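Local coordinates for aromatic-ring-hydroxylating dioxygenase beta subunit (Catenulispora acidiphila, PDB 6VW4), which is of unknown function but has an NTF2-like, SnoaL-type fold whose pocket binds a naphthopyran acetic acid, and may have dioxygenase activity, at residues A[44-49]-A[139-144]; A[28-33]-A[61-66]. All coordinates share one frame; numbering follows the deposited sequence.

Contact 1 (A[44-49]-A[139-144]); sequences RHTPGR and VEHDNR. With SDN ([(3S)-9-hydroxy-1-methyl-10-oxo-4,10-dihydro-3H-benzo[g]isochromen-3-yl]acetic acid), chain C.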
loop_
_atom_site.group_PDB
_atom_site.type_symbol
_atom_site.label_atom_id
_atom_site.label_comp_id
_atom_site.label_asym_id
_atom_site.label_seq_id
_atom_site.Cartn_x
_atom_site.Cartn_y
_atom_site.Cartn_z
ATOM N N ARG A 44 6.316 2.712 -21.033
ATOM C CA ARG A 44 6.940 1.410 -21.279
ATOM C C ARG A 44 6.333 0.426 -20.275
ATOM O O ARG A 44 6.884 0.216 -19.187
ATOM C CB ARG A 44 8.460 1.519 -21.147
ATOM C CG ARG A 44 9.242 0.333 -21.757
ATOM C CD ARG A 44 8.946 -1.024 -21.082
ATOM N NE ARG A 44 9.723 -1.205 -19.862
ATOM C CZ ARG A 44 11.011 -1.540 -19.819
ATOM N NH1 ARG A 44 11.616 -1.676 -18.647
ATOM N NH2 ARG A 44 11.695 -1.740 -20.936
ATOM N N HIS A 45 5.187 -0.197 -20.637
ATOM C CA HIS A 45 4.464 -1.042 -19.683
ATOM C C HIS A 45 5.049 -2.454 -19.557
ATOM O O HIS A 45 4.817 -3.120 -18.538
ATOM C CB HIS A 45 2.961 -1.133 -20.048
ATOM C CG HIS A 45 2.657 -1.962 -21.260
ATOM N ND1 HIS A 45 1.931 -3.135 -21.202
ATOM C CD2 HIS A 45 2.940 -1.754 -22.569
ATOM C CE1 HIS A 45 1.812 -3.630 -22.422
ATOM N NE2 HIS A 45 2.409 -2.808 -23.269
ATOM N N THR A 46 5.766 -2.948 -20.573
ATOM C CA THR A 46 6.308 -4.298 -20.495
ATOM C C THR A 46 7.712 -4.367 -21.081
ATOM O O THR A 46 7.939 -3.898 -22.213
ATOM C CB THR A 46 5.404 -5.330 -21.194
ATOM O OG1 THR A 46 5.103 -4.906 -22.535
ATOM C CG2 THR A 46 4.108 -5.542 -20.400
ATOM N N PRO A 47 8.661 -4.959 -20.359
ATOM C CA PRO A 47 10.032 -5.044 -20.875
ATOM C C PRO A 47 10.082 -5.863 -22.158
ATOM O O PRO A 47 9.284 -6.782 -22.370
ATOM C CB PRO A 47 10.808 -5.720 -19.740
ATOM C CG PRO A 47 9.921 -5.581 -18.500
ATOM C CD PRO A 47 8.518 -5.592 -19.031
ATOM N N GLY A 48 11.019 -5.502 -23.017
ATOM C CA GLY A 48 11.118 -6.070 -24.364
ATOM C C GLY A 48 10.327 -5.330 -25.425
ATOM O O GLY A 48 10.835 -5.085 -26.516
ATOM N N ARG A 49 9.086 -4.962 -25.117
ATOM C CA ARG A 49 8.258 -4.201 -26.041
ATOM C C ARG A 49 8.592 -2.706 -26.033
ATOM O O ARG A 49 8.874 -2.096 -24.985
ATOM C CB ARG A 49 6.781 -4.390 -25.693
ATOM C CG ARG A 49 5.808 -3.928 -26.762
ATOM C CD ARG A 49 4.609 -4.883 -26.862
ATOM N NE ARG A 49 3.694 -4.441 -27.917
ATOM C CZ ARG A 49 2.385 -4.248 -27.771
ATOM N NH1 ARG A 49 1.784 -4.456 -26.609
ATOM N NH2 ARG A 49 1.672 -3.831 -28.805
ATOM N N VAL A 139 8.086 0.585 -16.508
ATOM C CA VAL A 139 7.727 -0.576 -15.704
ATOM C C VAL A 139 8.731 -1.703 -15.924
ATOM O O VAL A 139 9.004 -2.086 -17.066
ATOM C CB VAL A 139 6.306 -1.063 -16.027
ATOM C CG1 VAL A 139 5.933 -2.207 -15.069
ATOM C CG2 VAL A 139 5.320 0.056 -15.908
ATOM N N GLU A 140 9.248 -2.260 -14.828
ATOM C CA GLU A 140 9.914 -3.564 -14.852
ATOM C C GLU A 140 9.020 -4.658 -14.258
ATOM O O GLU A 140 8.088 -4.391 -13.483
ATOM C CB GLU A 140 11.233 -3.539 -14.089
ATOM C CG GLU A 140 12.181 -2.433 -14.509
ATOM C CD GLU A 140 12.906 -2.705 -15.812
ATOM O OE1 GLU A 140 13.607 -1.780 -16.281
ATOM O OE2 GLU A 140 12.780 -3.829 -16.368
ATOM N N HIS A 141 9.290 -5.896 -14.646
ATOM C CA HIS A 141 8.533 -7.065 -14.182
ATOM C C HIS A 141 9.479 -7.960 -13.400
ATOM O O HIS A 141 10.475 -8.423 -13.957
ATOM C CB HIS A 141 7.938 -7.861 -15.339
ATOM C CG HIS A 141 6.782 -7.194 -16.007
ATOM N ND1 HIS A 141 6.464 -5.873 -15.796
ATOM C CD2 HIS A 141 5.868 -7.667 -16.886
ATOM C CE1 HIS A 141 5.403 -5.557 -16.516
ATOM N NE2 HIS A 141 5.018 -6.630 -17.181
ATOM N N ASP A 142 9.195 -8.186 -12.114
ATOM C CA ASP A 142 10.109 -9.003 -11.317
ATOM C C ASP A 142 10.232 -10.421 -11.895
ATOM O O ASP A 142 11.329 -10.995 -11.906
ATOM C CB ASP A 142 9.661 -9.077 -9.853
ATOM C CG ASP A 142 10.135 -7.876 -9.005
ATOM O OD1 ASP A 142 11.073 -7.155 -9.403
ATOM O OD2 ASP A 142 9.553 -7.675 -7.912
ATOM N N ASN A 143 9.122 -11.005 -12.376
ATOM C CA ASN A 143 9.184 -12.355 -12.955
ATOM C C ASN A 143 10.157 -12.388 -14.132
ATOM O O ASN A 143 11.056 -13.241 -14.179
ATOM C CB ASN A 143 7.777 -12.864 -13.366
ATOM C CG ASN A 143 7.019 -11.905 -14.288
ATOM O OD1 ASN A 143 6.920 -10.705 -14.030
ATOM N ND2 ASN A 143 6.436 -12.453 -15.345
ATOM N N ARG A 144 10.048 -11.411 -15.053
ATOM C CA ARG A 144 10.964 -11.361 -16.199
ATOM C C ARG A 144 12.387 -10.985 -15.804
ATOM O O ARG A 144 13.348 -11.478 -16.408
ATOM C CB ARG A 144 10.472 -10.381 -17.262
ATOM C CG ARG A 144 11.276 -10.497 -18.593
ATOM C CD ARG A 144 10.918 -9.400 -19.584
ATOM N NE ARG A 144 11.449 -9.551 -20.946
ATOM C CZ ARG A 144 12.700 -9.266 -21.322
ATOM N NH1 ARG A 144 13.599 -8.852 -20.434
ATOM N NH2 ARG A 144 13.053 -9.398 -22.598
HETATM O O4 SDN C . -0.156 1.504 -15.879
HETATM C C11 SDN C . 0.712 0.832 -15.017
HETATM C C12 SDN C . 1.025 -0.516 -15.191
HETATM C C13 SDN C . 0.392 -1.273 -16.381
HETATM O O5 SDN C . -0.343 -0.710 -17.123
HETATM C C14 SDN C . 0.726 -2.740 -16.581
HETATM C C15 SDN C . 0.116 -3.503 -17.782
HETATM O O3 SDN C . 0.898 -4.607 -18.285
HETATM C C16 SDN C . -1.137 -3.029 -18.533
HETATM C C10 SDN C . 1.238 1.505 -13.927
HETATM C C9 SDN C . 2.099 0.853 -13.030
HETATM C C8 SDN C . 2.423 -0.483 -13.211
HETATM C C7 SDN C . 1.883 -1.180 -14.287
HETATM C C6 SDN C . 2.240 -2.691 -14.477
HETATM C C5 SDN C . 1.622 -3.416 -15.671
HETATM C C4 SDN C . 1.954 -4.826 -15.883
HETATM C C3 SDN C . 1.564 -5.398 -17.237
HETATM C C2 SDN C . 0.533 -6.414 -16.783
HETATM C C1 SDN C . 0.811 -7.900 -16.878
HETATM O O2 SDN C . 1.929 -8.298 -17.280
HETATM O O1 SDN C . -0.108 -8.707 -16.555
#
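Pro47 sets its CD over the centre of the His141 ring, 3.8 Å from the centroid of the imidazole and only 7° off the ring normal, a CH-pi contact. The ring itself is held by its neighbour, since His141 ND1 donates to Glu140 O in the ring plane, although the donor stands above the carbonyl plane. Meanwhile Pro47 CB meets Arg144 CD at 3.7 Å, so the proline is packed between the histidine and the aliphatic part of an arginine on the first turn of helix 142-147.

Arg44 is the last residue of strand 41-44. Its CG is anti to the backbone N (chi1 -164°), and bends at chi2 and chi3 turn NE back toward Val139 O, which lies at the edge of the guanidinium. NE bonds that carbonyl at 3.0 Å, tilted out of its plane, and NH1 adds a weak second bond. NH1 also forms a salt bridge to Glu140 OE1, 3.1 Å away in the guanidinium plane, with the carboxylate turned 82° against it. The main chain is tied as well, Val139 N to Arg44 O, where strands 41-44 and 132-139 end side by side.

On the ligand side, His45 ND1 points almost straight at O3 of SDN, a weak hydrogen bond of 3.4 Å, while Val139 CG1 packs on ligand C6. Thr46 CG2 rests against His141 NE2, and that nitrogen approaches carboxylate O2 of the ligand at 3.5 Å. Farther out, Asp142 forms a salt bridge with Arg77 of the second subunit. A type II turn, Thr46 to Arg49, with Gly48 at positive phi, leads the chain away, while His45, Thr46, Val139 and the N-cap residue His141 line one wall of the ligand pocket in this SnoaL-like, NTF2-type fold.

Contact 2 (A[28-33]-A[61-66]); sequences GKFEEY and ELNEFH. With SDN ([(3S)-9-hydroxy-1-methyl-10-oxo-4,10-dihydro-3H-benzo[g]isochromen-3-yl]acetic acid), chain C.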
loop_
_atom_site.group_PDB
_atom_site.type_symbol
_atom_site.label_atom_id
_atom_site.label_comp_id
_atom_site.label_asym_id
_atom_site.label_seq_id
_atom_site.Cartn_x
_atom_site.Cartn_y
_atom_site.Cartn_z
ATOM N N GLY A 28 -11.186 0.715 -16.987
ATOM C CA GLY A 28 -11.205 0.694 -18.435
ATOM C C GLY A 28 -11.364 2.032 -19.125
ATOM O O GLY A 28 -11.657 2.061 -20.323
ATOM N N LYS A 29 -11.184 3.137 -18.410
ATOM C CA LYS A 29 -11.275 4.472 -18.984
ATOM C C LYS A 29 -9.904 4.864 -19.534
ATOM O O LYS A 29 -9.200 5.737 -19.016
ATOM C CB LYS A 29 -11.779 5.445 -17.931
ATOM C CG LYS A 29 -13.133 5.081 -17.401
ATOM C CD LYS A 29 -13.515 5.952 -16.213
ATOM C CE LYS A 29 -14.956 5.691 -15.804
ATOM N NZ LYS A 29 -15.192 5.562 -14.334
ATOM N N PHE A 30 -9.529 4.179 -20.616
ATOM C CA PHE A 30 -8.177 4.316 -21.144
ATOM C C PHE A 30 -7.869 5.729 -21.642
ATOM O O PHE A 30 -6.693 6.134 -21.664
ATOM C CB PHE A 30 -7.953 3.318 -22.277
ATOM C CG PHE A 30 -8.074 1.893 -21.867
ATOM C CD1 PHE A 30 -7.796 1.502 -20.572
ATOM C CD2 PHE A 30 -8.470 0.933 -22.789
ATOM C CE1 PHE A 30 -7.911 0.183 -20.188
ATOM C CE2 PHE A 30 -8.599 -0.389 -22.420
ATOM C CZ PHE A 30 -8.314 -0.773 -21.113
ATOM N N GLU A 31 -8.879 6.490 -22.070
ATOM C CA GLU A 31 -8.602 7.843 -22.557
ATOM C C GLU A 31 -8.307 8.777 -21.396
ATOM O O GLU A 31 -7.340 9.548 -21.435
ATOM C CB GLU A 31 -9.779 8.384 -23.376
ATOM C CG GLU A 31 -9.977 7.689 -24.724
ATOM C CD GLU A 31 -10.786 6.384 -24.619
ATOM O OE1 GLU A 31 -11.263 5.898 -25.676
ATOM O OE2 GLU A 31 -10.942 5.839 -23.495
ATOM N N GLU A 32 -9.121 8.693 -20.340
ATOM C CA GLU A 32 -8.857 9.475 -19.134
ATOM C C GLU A 32 -7.463 9.183 -18.604
ATOM O O GLU A 32 -6.766 10.082 -18.129
ATOM C CB GLU A 32 -9.867 9.143 -18.038
ATOM C CG GLU A 32 -11.237 9.681 -18.192
ATOM C CD GLU A 32 -12.066 9.418 -16.936
ATOM O OE1 GLU A 32 -11.487 9.371 -15.813
ATOM O OE2 GLU A 32 -13.300 9.266 -17.076
ATOM N N TYR A 33 -7.050 7.910 -18.667
ATOM C CA TYR A 33 -5.729 7.544 -18.188
ATOM C C TYR A 33 -4.672 8.200 -19.042
ATOM O O TYR A 33 -3.697 8.741 -18.512
ATOM C CB TYR A 33 -5.555 6.025 -18.172
ATOM C CG TYR A 33 -4.140 5.519 -17.911
ATOM C CD1 TYR A 33 -3.654 5.443 -16.631
ATOM C CD2 TYR A 33 -3.308 5.112 -18.944
ATOM C CE1 TYR A 33 -2.401 4.964 -16.359
ATOM C CE2 TYR A 33 -2.023 4.646 -18.678
ATOM C CZ TYR A 33 -1.600 4.554 -17.365
ATOM O OH TYR A 33 -0.356 4.101 -17.020
ATOM N N GLU A 61 -2.315 1.035 -27.296
ATOM C CA GLU A 61 -1.649 -0.123 -26.712
ATOM C C GLU A 61 -2.448 -0.740 -25.570
ATOM O O GLU A 61 -2.284 -1.926 -25.307
ATOM C CB GLU A 61 -0.261 0.243 -26.206
ATOM C CG GLU A 61 0.552 -0.992 -25.785
ATOM C CD GLU A 61 2.035 -0.882 -26.140
ATOM O OE1 GLU A 61 2.360 -0.942 -27.346
ATOM O OE2 GLU A 61 2.887 -0.747 -25.223
ATOM N N LEU A 62 -3.300 0.026 -24.881
ATOM C CA LEU A 62 -4.146 -0.561 -23.846
ATOM C C LEU A 62 -5.330 -1.311 -24.442
ATOM O O LEU A 62 -5.794 -2.300 -23.859
ATOM C CB LEU A 62 -4.655 0.511 -22.885
ATOM C CG LEU A 62 -3.584 1.164 -22.012
ATOM C CD1 LEU A 62 -4.172 2.384 -21.304
ATOM C CD2 LEU A 62 -2.964 0.182 -21.030
ATOM N N ASN A 63 -5.839 -0.849 -25.587
ATOM C CA ASN A 63 -6.890 -1.591 -26.281
ATOM C C ASN A 63 -6.351 -2.904 -26.860
ATOM O O ASN A 63 -7.044 -3.927 -26.827
ATOM C CB ASN A 63 -7.507 -0.714 -27.377
ATOM C CG ASN A 63 -8.609 0.200 -26.853
ATOM O OD1 ASN A 63 -9.377 -0.165 -25.966
ATOM N ND2 ASN A 63 -8.692 1.390 -27.409
ATOM N N GLU A 64 -5.110 -2.907 -27.352
ATOM C CA GLU A 64 -4.473 -4.151 -27.782
ATOM C C GLU A 64 -4.352 -5.142 -26.630
ATOM O O GLU A 64 -4.791 -6.294 -26.736
ATOM C CB GLU A 64 -3.076 -3.866 -28.333
ATOM C CG GLU A 64 -2.947 -3.617 -29.825
ATOM C CD GLU A 64 -1.520 -3.217 -30.209
ATOM O OE1 GLU A 64 -1.296 -2.035 -30.574
ATOM O OE2 GLU A 64 -0.619 -4.082 -30.116
ATOM N N PHE A 65 -3.704 -4.712 -25.538
ATOM C CA PHE A 65 -3.433 -5.565 -24.382
ATOM C C PHE A 65 -4.717 -6.151 -23.809
ATOM O O PHE A 65 -4.757 -7.330 -23.439
ATOM C CB PHE A 65 -2.678 -4.738 -23.323
ATOM C CG PHE A 65 -2.407 -5.458 -22.043
ATOM C CD1 PHE A 65 -3.379 -5.536 -21.050
ATOM C CD2 PHE A 65 -1.173 -6.047 -21.825
ATOM C CE1 PHE A 65 -3.133 -6.206 -19.874
ATOM C CE2 PHE A 65 -0.917 -6.715 -20.652
ATOM C CZ PHE A 65 -1.902 -6.797 -19.671
ATOM N N HIS A 66 -5.787 -5.349 -23.754
ATOM C CA HIS A 66 -7.017 -5.786 -23.096
ATOM C C HIS A 66 -7.984 -6.579 -23.988
ATOM O O HIS A 66 -8.675 -7.466 -23.477
ATOM C CB HIS A 66 -7.781 -4.600 -22.475
ATOM C CG HIS A 66 -7.202 -4.134 -21.161
ATOM N ND1 HIS A 66 -5.934 -3.598 -21.057
ATOM C CD2 HIS A 66 -7.707 -4.135 -19.900
ATOM C CE1 HIS A 66 -5.682 -3.293 -19.795
ATOM N NE2 HIS A 66 -6.742 -3.606 -19.070
HETATM O O4 SDN C . -0.156 1.504 -15.879
HETATM C C11 SDN C . 0.712 0.832 -15.017
HETATM C C12 SDN C . 1.025 -0.516 -15.191
HETATM C C13 SDN C . 0.392 -1.273 -16.381
HETATM O O5 SDN C . -0.343 -0.710 -17.123
HETATM C C14 SDN C . 0.726 -2.740 -16.581
HETATM C C15 SDN C . 0.116 -3.503 -17.782
HETATM O O3 SDN C . 0.898 -4.607 -18.285
HETATM C C16 SDN C . -1.137 -3.029 -18.533
HETATM C C10 SDN C . 1.238 1.505 -13.927
HETATM C C9 SDN C . 2.099 0.853 -13.030
HETATM C C8 SDN C . 2.423 -0.483 -13.211
HETATM C C7 SDN C . 1.883 -1.180 -14.287
HETATM C C6 SDN C . 2.240 -2.691 -14.477
HETATM C C5 SDN C . 1.622 -3.416 -15.671
HETATM C C4 SDN C . 1.954 -4.826 -15.883
HETATM C C3 SDN C . 1.564 -5.398 -17.237
HETATM C C2 SDN C . 0.533 -6.414 -16.783
HETATM C C1 SDN C . 0.811 -7.900 -16.878
HETATM O O2 SDN C . 1.929 -8.298 -17.280
HETATM O O1 SDN C . -0.108 -8.707 -16.555
#
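The Phe30 ring is covered on both faces: Leu62 CB sits over the centre of one, 3.8 Å from the centroid in a CH-pi contact, and Gly28 O lies above the opposite face, toward the rim. At the edge, in the ring plane, Asn63 OD1 approaches Phe30 CD2 at 3.5 Å. The far corner, CZ, stands over the centre of the His66 ring, 3.5 Å from His66 CG. This is an edge-to-face pair, centroids 4.8 Å apart and planes at 62°. His66 ND1 also makes a weak bond to Leu62 O, one helical turn back.

Short helix 30-34 thus packs on helix 55-68 in the helical layer of the NTF2-like fold, with Leu25 of helix 8-26 touching Phe30, Tyr33 and Leu62. A Schellman motif with Gly28 as C-prime residue ends that long helix, and Lys29 then takes the N-cap position of helix 30-34. An alanine in place of Phe30 would probably open a gap between Leu62 and His66 and leave the imidazole held mainly by its weak bond to Leu62 O.

Leu62 CD1 lies against both Phe30 CD1 and Tyr33 CD2, the latter 3.7 Å away, with the leucine and tyrosine side chains crossing at about a right angle. The phenol OH of Tyr33 accepts a 2.8 Å hydrogen bond from O4 of SDN. Phe65 lays one ring face against the ligand methyl, C16.

The centres of contacts 1 and 2 lie about 17 Å apart, yet both touch the bound SDN and they also meet directly. Arg49 NH2 forms a salt bridge with Glu64 OE2 at 2.7 Å, and Glu61 OE1 adds a longer, weaker ion pair to the same nitrogen, tying the 44-49 turn to helix 55-68. Nearer the ligand, His45 CE1 packs on Phe65 CD2 at 3.9 Å. The ligand is therefore met from several parts of the fold: Tyr33 of 28-33 at its phenolic end, Phe65 of 61-66 by the methyl and O3, and His45 and His141 of contact 1 near O3 and the carboxylate. Arg137, backbone-bonded to Arg44, also makes a weak bond to Tyr33 OH.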